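Local coordinates for 6-phosphofructokinase subunit beta (Saccharomyces cerevisiae, PDB 3O8O), which catalyses the ATP-dependent phosphorylation of fructose 6-phosphate to fructose 1,6-bisphosphate, the first committing step of glycolysis, under allosteric control, at residues L600-E612 with E641-A653. Sequence-based numbering, arbitrary orientation.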
loop_
_atom_site.group_PDB
_atom_site.type_symbol
_atom_site.label_atom_id
_atom_site.label_comp_id
_atom_site.label_asym_id
_atom_site.label_seq_id
_atom_site.Cartn_x
_atom_site.Cartn_y
_atom_site.Cartn_z
ATOM N N LEU B 600 5.223 -21.256 -0.719
ATOM C CA LEU B 600 4.708 -20.642 0.484
ATOM C C LEU B 600 3.843 -21.608 1.266
ATOM O O LEU B 600 3.866 -21.632 2.506
ATOM C CB LEU B 600 3.873 -19.411 0.144
ATOM C CG LEU B 600 3.880 -18.202 1.095
ATOM C CD1 LEU B 600 2.478 -17.653 1.042
ATOM C CD2 LEU B 600 4.301 -18.530 2.535
ATOM N N SER B 601 3.069 -22.411 0.548
ATOM C CA SER B 601 2.182 -23.344 1.232
ATOM C C SER B 601 2.921 -24.449 1.959
ATOM O O SER B 601 2.594 -24.790 3.101
ATOM C CB SER B 601 1.188 -23.938 0.263
ATOM O OG SER B 601 -0.076 -23.934 0.881
ATOM N N GLU B 602 3.921 -25.009 1.296
ATOM C CA GLU B 602 4.723 -26.054 1.909
ATOM C C GLU B 602 5.486 -25.521 3.126
ATOM O O GLU B 602 5.536 -26.178 4.183
ATOM C CB GLU B 602 5.707 -26.634 0.890
ATOM C CG GLU B 602 5.061 -27.583 -0.099
ATOM C CD GLU B 602 6.045 -28.107 -1.116
ATOM O OE1 GLU B 602 7.148 -28.519 -0.692
ATOM O OE2 GLU B 602 5.717 -28.108 -2.327
ATOM N N ASP B 603 6.089 -24.338 2.967
ATOM C CA ASP B 603 6.849 -23.735 4.044
ATOM C C ASP B 603 5.942 -23.587 5.225
ATOM O O ASP B 603 6.354 -23.821 6.359
ATOM C CB ASP B 603 7.381 -22.369 3.647
ATOM C CG ASP B 603 8.659 -22.453 2.858
ATOM O OD1 ASP B 603 9.527 -23.273 3.234
ATOM O OD2 ASP B 603 8.808 -21.690 1.882
ATOM N N ILE B 604 4.696 -23.207 4.962
ATOM C CA ILE B 604 3.739 -23.046 6.043
ATOM C C ILE B 604 3.387 -24.383 6.685
ATOM O O ILE B 604 3.203 -24.451 7.901
ATOM C CB ILE B 604 2.462 -22.391 5.581
ATOM C CG1 ILE B 604 2.774 -21.037 4.928
ATOM C CG2 ILE B 604 1.547 -22.230 6.758
ATOM C CD1 ILE B 604 1.599 -20.082 4.797
ATOM N N GLU B 605 3.287 -25.452 5.894
ATOM C CA GLU B 605 2.988 -26.746 6.497
ATOM C C GLU B 605 4.166 -27.239 7.303
ATOM O O GLU B 605 4.010 -27.665 8.451
ATOM C CB GLU B 605 2.609 -27.783 5.447
ATOM C CG GLU B 605 1.103 -27.888 5.277
ATOM C CD GLU B 605 0.376 -28.006 6.622
ATOM O OE1 GLU B 605 0.684 -28.977 7.363
ATOM O OE2 GLU B 605 -0.487 -27.129 6.923
ATOM N N TYR B 606 5.344 -27.179 6.691
ATOM C CA TYR B 606 6.582 -27.591 7.341
ATOM C C TYR B 606 6.710 -26.829 8.661
ATOM O O TYR B 606 6.958 -27.402 9.713
ATOM C CB TYR B 606 7.750 -27.266 6.405
ATOM C CG TYR B 606 9.122 -27.229 7.043
ATOM C CD1 TYR B 606 9.600 -28.305 7.788
ATOM C CD2 TYR B 606 9.966 -26.133 6.845
ATOM C CE1 TYR B 606 10.888 -28.296 8.315
ATOM C CE2 TYR B 606 11.244 -26.113 7.360
ATOM C CZ TYR B 606 11.707 -27.194 8.094
ATOM O OH TYR B 606 12.997 -27.172 8.593
ATOM N N LEU B 607 6.525 -25.524 8.597
ATOM C CA LEU B 607 6.607 -24.717 9.791
ATOM C C LEU B 607 5.584 -25.260 10.783
ATOM O O LEU B 607 5.883 -25.506 11.951
ATOM C CB LEU B 607 6.285 -23.265 9.436
ATOM C CG LEU B 607 7.176 -22.101 9.850
ATOM C CD1 LEU B 607 8.553 -22.545 10.288
ATOM C CD2 LEU B 607 7.257 -21.184 8.660
ATOM N N ALA B 608 4.369 -25.452 10.289
ATOM C CA ALA B 608 3.266 -25.963 11.089
ATOM C C ALA B 608 3.666 -27.184 11.892
ATOM O O ALA B 608 3.505 -27.205 13.104
ATOM C CB ALA B 608 2.112 -26.303 10.193
ATOM N N GLN B 609 4.176 -28.203 11.212
ATOM C CA GLN B 609 4.591 -29.408 11.897
ATOM C C GLN B 609 5.705 -29.107 12.875
ATOM O O GLN B 609 5.699 -29.630 13.992
ATOM C CB GLN B 609 5.038 -30.458 10.895
ATOM C CG GLN B 609 3.879 -31.219 10.284
ATOM C CD GLN B 609 4.248 -31.883 8.964
ATOM O OE1 GLN B 609 5.240 -32.616 8.884
ATOM N NE2 GLN B 609 3.447 -31.630 7.916
ATOM N N SER B 610 6.646 -28.247 12.481
ATOM C CA SER B 610 7.769 -27.913 13.355
ATOM C C SER B 610 7.250 -27.601 14.742
ATOM O O SER B 610 7.636 -28.224 15.731
ATOM C CB SER B 610 8.545 -26.723 12.802
ATOM O OG SER B 610 9.108 -27.032 11.535
ATOM N N PHE B 611 6.330 -26.663 14.823
ATOM C CA PHE B 611 5.802 -26.300 16.124
ATOM C C PHE B 611 5.057 -27.419 16.821
ATOM O O PHE B 611 5.042 -27.480 18.041
ATOM C CB PHE B 611 4.887 -25.098 16.004
ATOM C CG PHE B 611 5.598 -23.845 15.663
ATOM C CD1 PHE B 611 5.410 -23.222 14.425
ATOM C CD2 PHE B 611 6.476 -23.285 16.569
ATOM C CE1 PHE B 611 6.104 -22.040 14.103
ATOM C CE2 PHE B 611 7.167 -22.122 16.261
ATOM C CZ PHE B 611 6.984 -21.493 15.028
ATOM N N GLU B 612 4.416 -28.297 16.064
ATOM C CA GLU B 612 3.672 -29.382 16.681
ATOM C C GLU B 612 4.683 -30.288 17.331
ATOM O O GLU B 612 4.615 -30.558 18.528
ATOM C CB GLU B 612 2.836 -30.118 15.630
ATOM C CG GLU B 612 1.945 -29.138 14.866
ATOM C CD GLU B 612 1.048 -29.789 13.848
ATOM O OE1 GLU B 612 1.468 -30.806 13.248
ATOM O OE2 GLU B 612 -0.066 -29.260 13.638
ATOM N N GLU B 641 0.596 -12.100 7.772
ATOM C CA GLU B 641 -0.842 -12.231 7.762
ATOM C C GLU B 641 -1.296 -13.473 7.029
ATOM O O GLU B 641 -2.147 -14.210 7.520
ATOM C CB GLU B 641 -1.469 -11.027 7.112
ATOM C CG GLU B 641 -1.484 -9.829 7.994
ATOM C CD GLU B 641 -2.038 -8.654 7.271
ATOM O OE1 GLU B 641 -2.935 -8.859 6.425
ATOM O OE2 GLU B 641 -1.585 -7.531 7.546
ATOM N N VAL B 642 -0.762 -13.698 5.840
ATOM C CA VAL B 642 -1.133 -14.885 5.099
ATOM C C VAL B 642 -0.744 -16.138 5.894
ATOM O O VAL B 642 -1.585 -16.990 6.125
ATOM C CB VAL B 642 -0.455 -14.903 3.701
ATOM C CG1 VAL B 642 -0.474 -16.338 3.095
ATOM C CG2 VAL B 642 -1.151 -13.921 2.803
ATOM N N ILE B 643 0.515 -16.232 6.320
ATOM C CA ILE B 643 0.980 -17.394 7.091
ATOM C C ILE B 643 0.072 -17.625 8.325
ATOM O O ILE B 643 -0.387 -18.733 8.599
ATOM C CB ILE B 643 2.509 -17.200 7.582
ATOM C CG1 ILE B 643 3.481 -17.332 6.399
ATOM C CG2 ILE B 643 2.879 -18.234 8.699
ATOM C CD1 ILE B 643 4.859 -16.885 6.717
ATOM N N THR B 644 -0.189 -16.564 9.064
ATOM C CA THR B 644 -0.991 -16.706 10.247
ATOM C C THR B 644 -2.362 -17.279 9.939
ATOM O O THR B 644 -2.911 -18.089 10.719
ATOM C CB THR B 644 -1.096 -15.362 10.990
ATOM O OG1 THR B 644 0.215 -14.995 11.452
ATOM C CG2 THR B 644 -2.034 -15.465 12.185
ATOM N N ALA B 645 -2.898 -16.875 8.793
ATOM C CA ALA B 645 -4.210 -17.339 8.372
ATOM C C ALA B 645 -4.076 -18.790 7.978
ATOM O O ALA B 645 -4.713 -19.662 8.531
ATOM C CB ALA B 645 -4.700 -16.528 7.207
ATOM N N GLU B 646 -3.231 -19.046 7.009
ATOM C CA GLU B 646 -3.001 -20.399 6.577
ATOM C C GLU B 646 -2.662 -21.249 7.800
ATOM O O GLU B 646 -3.059 -22.400 7.881
ATOM C CB GLU B 646 -1.848 -20.449 5.589
ATOM C CG GLU B 646 -2.060 -21.476 4.530
ATOM C CD GLU B 646 -3.179 -21.086 3.578
ATOM O OE1 GLU B 646 -3.543 -21.939 2.736
ATOM O OE2 GLU B 646 -3.689 -19.939 3.655
ATOM N N ALA B 647 -1.935 -20.691 8.764
ATOM C CA ALA B 647 -1.573 -21.453 9.962
ATOM C C ALA B 647 -2.838 -22.018 10.600
ATOM O O ALA B 647 -2.896 -23.174 11.008
ATOM C CB ALA B 647 -0.857 -20.562 10.933
ATOM N N ASP B 648 -3.850 -21.175 10.695
ATOM C CA ASP B 648 -5.126 -21.600 11.236
ATOM C C ASP B 648 -5.061 -21.959 12.711
ATOM O O ASP B 648 -5.462 -23.040 13.105
ATOM C CB ASP B 648 -5.620 -22.807 10.435
ATOM C CG ASP B 648 -7.122 -22.929 10.426
ATOM O OD1 ASP B 648 -7.637 -23.859 9.776
ATOM O OD2 ASP B 648 -7.788 -22.094 11.064
ATOM N N GLY B 649 -4.560 -21.051 13.528
ATOM C CA GLY B 649 -4.473 -21.317 14.945
ATOM C C GLY B 649 -3.302 -22.171 15.395
ATOM O O GLY B 649 -2.907 -22.079 16.557
ATOM N N ARG B 650 -2.738 -22.995 14.516
ATOM C CA ARG B 650 -1.620 -23.851 14.903
ATOM C C ARG B 650 -0.398 -23.060 15.397
ATOM O O ARG B 650 0.287 -23.464 16.354
ATOM C CB ARG B 650 -1.240 -24.730 13.730
ATOM C CG ARG B 650 -2.460 -25.313 13.040
ATOM C CD ARG B 650 -2.121 -25.845 11.669
ATOM N NE ARG B 650 -1.375 -27.093 11.752
ATOM C CZ ARG B 650 -0.967 -27.773 10.689
ATOM N NH1 ARG B 650 -1.240 -27.293 9.472
ATOM N NH2 ARG B 650 -0.316 -28.926 10.839
ATOM N N PHE B 651 -0.135 -21.930 14.751
ATOM C CA PHE B 651 0.972 -21.045 15.116
ATOM C C PHE B 651 0.727 -19.745 14.369
ATOM O O PHE B 651 -0.073 -19.720 13.443
ATOM C CB PHE B 651 2.305 -21.642 14.675
ATOM C CG PHE B 651 2.471 -21.690 13.196
ATOM C CD1 PHE B 651 3.231 -20.723 12.541
ATOM C CD2 PHE B 651 1.883 -22.712 12.437
ATOM C CE1 PHE B 651 3.418 -20.771 11.134
ATOM C CE2 PHE B 651 2.062 -22.772 11.026
ATOM C CZ PHE B 651 2.832 -21.800 10.383
ATOM N N ASP B 652 1.379 -18.656 14.762
ATOM C CA ASP B 652 1.167 -17.420 14.024
ATOM C C ASP B 652 2.495 -16.811 13.583
ATOM O O ASP B 652 3.578 -17.377 13.836
ATOM C CB ASP B 652 0.401 -16.408 14.854
ATOM C CG ASP B 652 1.195 -15.933 16.036
ATOM O OD1 ASP B 652 0.816 -14.928 16.693
ATOM O OD2 ASP B 652 2.218 -16.584 16.312
ATOM N N ALA B 653 2.413 -15.661 12.916
ATOM C CA ALA B 653 3.603 -14.978 12.448
ATOM C C ALA B 653 3.434 -13.484 12.537
ATOM O O ALA B 653 2.328 -12.968 12.343
ATOM C CB ALA B 653 3.899 -15.353 11.027
#
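F651 lays its ring against the backbone of helix 597-614 at A608, between I604, L607 and F611, a worked case of an alanine on one helix leaving room for an aromatic side chain from the turn after another. CE2 of F651 comes 3.4 Å from CA of A608, while CZ of F651 reaches CB of L607 and, at 3.9 Å, CG2 of I604. F611 lies near parallel to F651 but slid aside, planes 30° apart, and the rings barely overlap.

The same A608 serves R650: its CB sits over the centre of one guanidinium face, 3.4 Å from CZ of R650. Two acids about two turns apart, E605 and E612, take the edge. NE and NH2 of R650 grip E612 side-on, both at OE2, NH2 at 2.8 Å; OE2 is met from above its carboxylate plane, though it lies in the guanidinium plane. NH1 of R650 forms a salt bridge with E605, 2.7 Å to its OE2, through weak hydrogen bonds, with the two planes nearly coplanar. An alanine at R650 would leave E605 and E612 without their shared cation and is likely to uncover the methyl of A608.

Toward the start of 600-612, CD1 of I604 packs 3.7 Å from CG1 of I643 and also on CB of E646, whose side chain it meets at about a right angle, and L600 touches V642. The axes of segments 600-612 and 641-647 come within 10.0 Å at a crossing angle of -60°. L607, F611 and I643 also rest on strand 622-627, in the C-terminal, probably regulatory domain, within a parallel sheet one of whose outermost strands, 652-656, follows directly from F651; there D652 forms a salt bridge with R561, predicted to bind the activator fructose 2,6-bisphosphate.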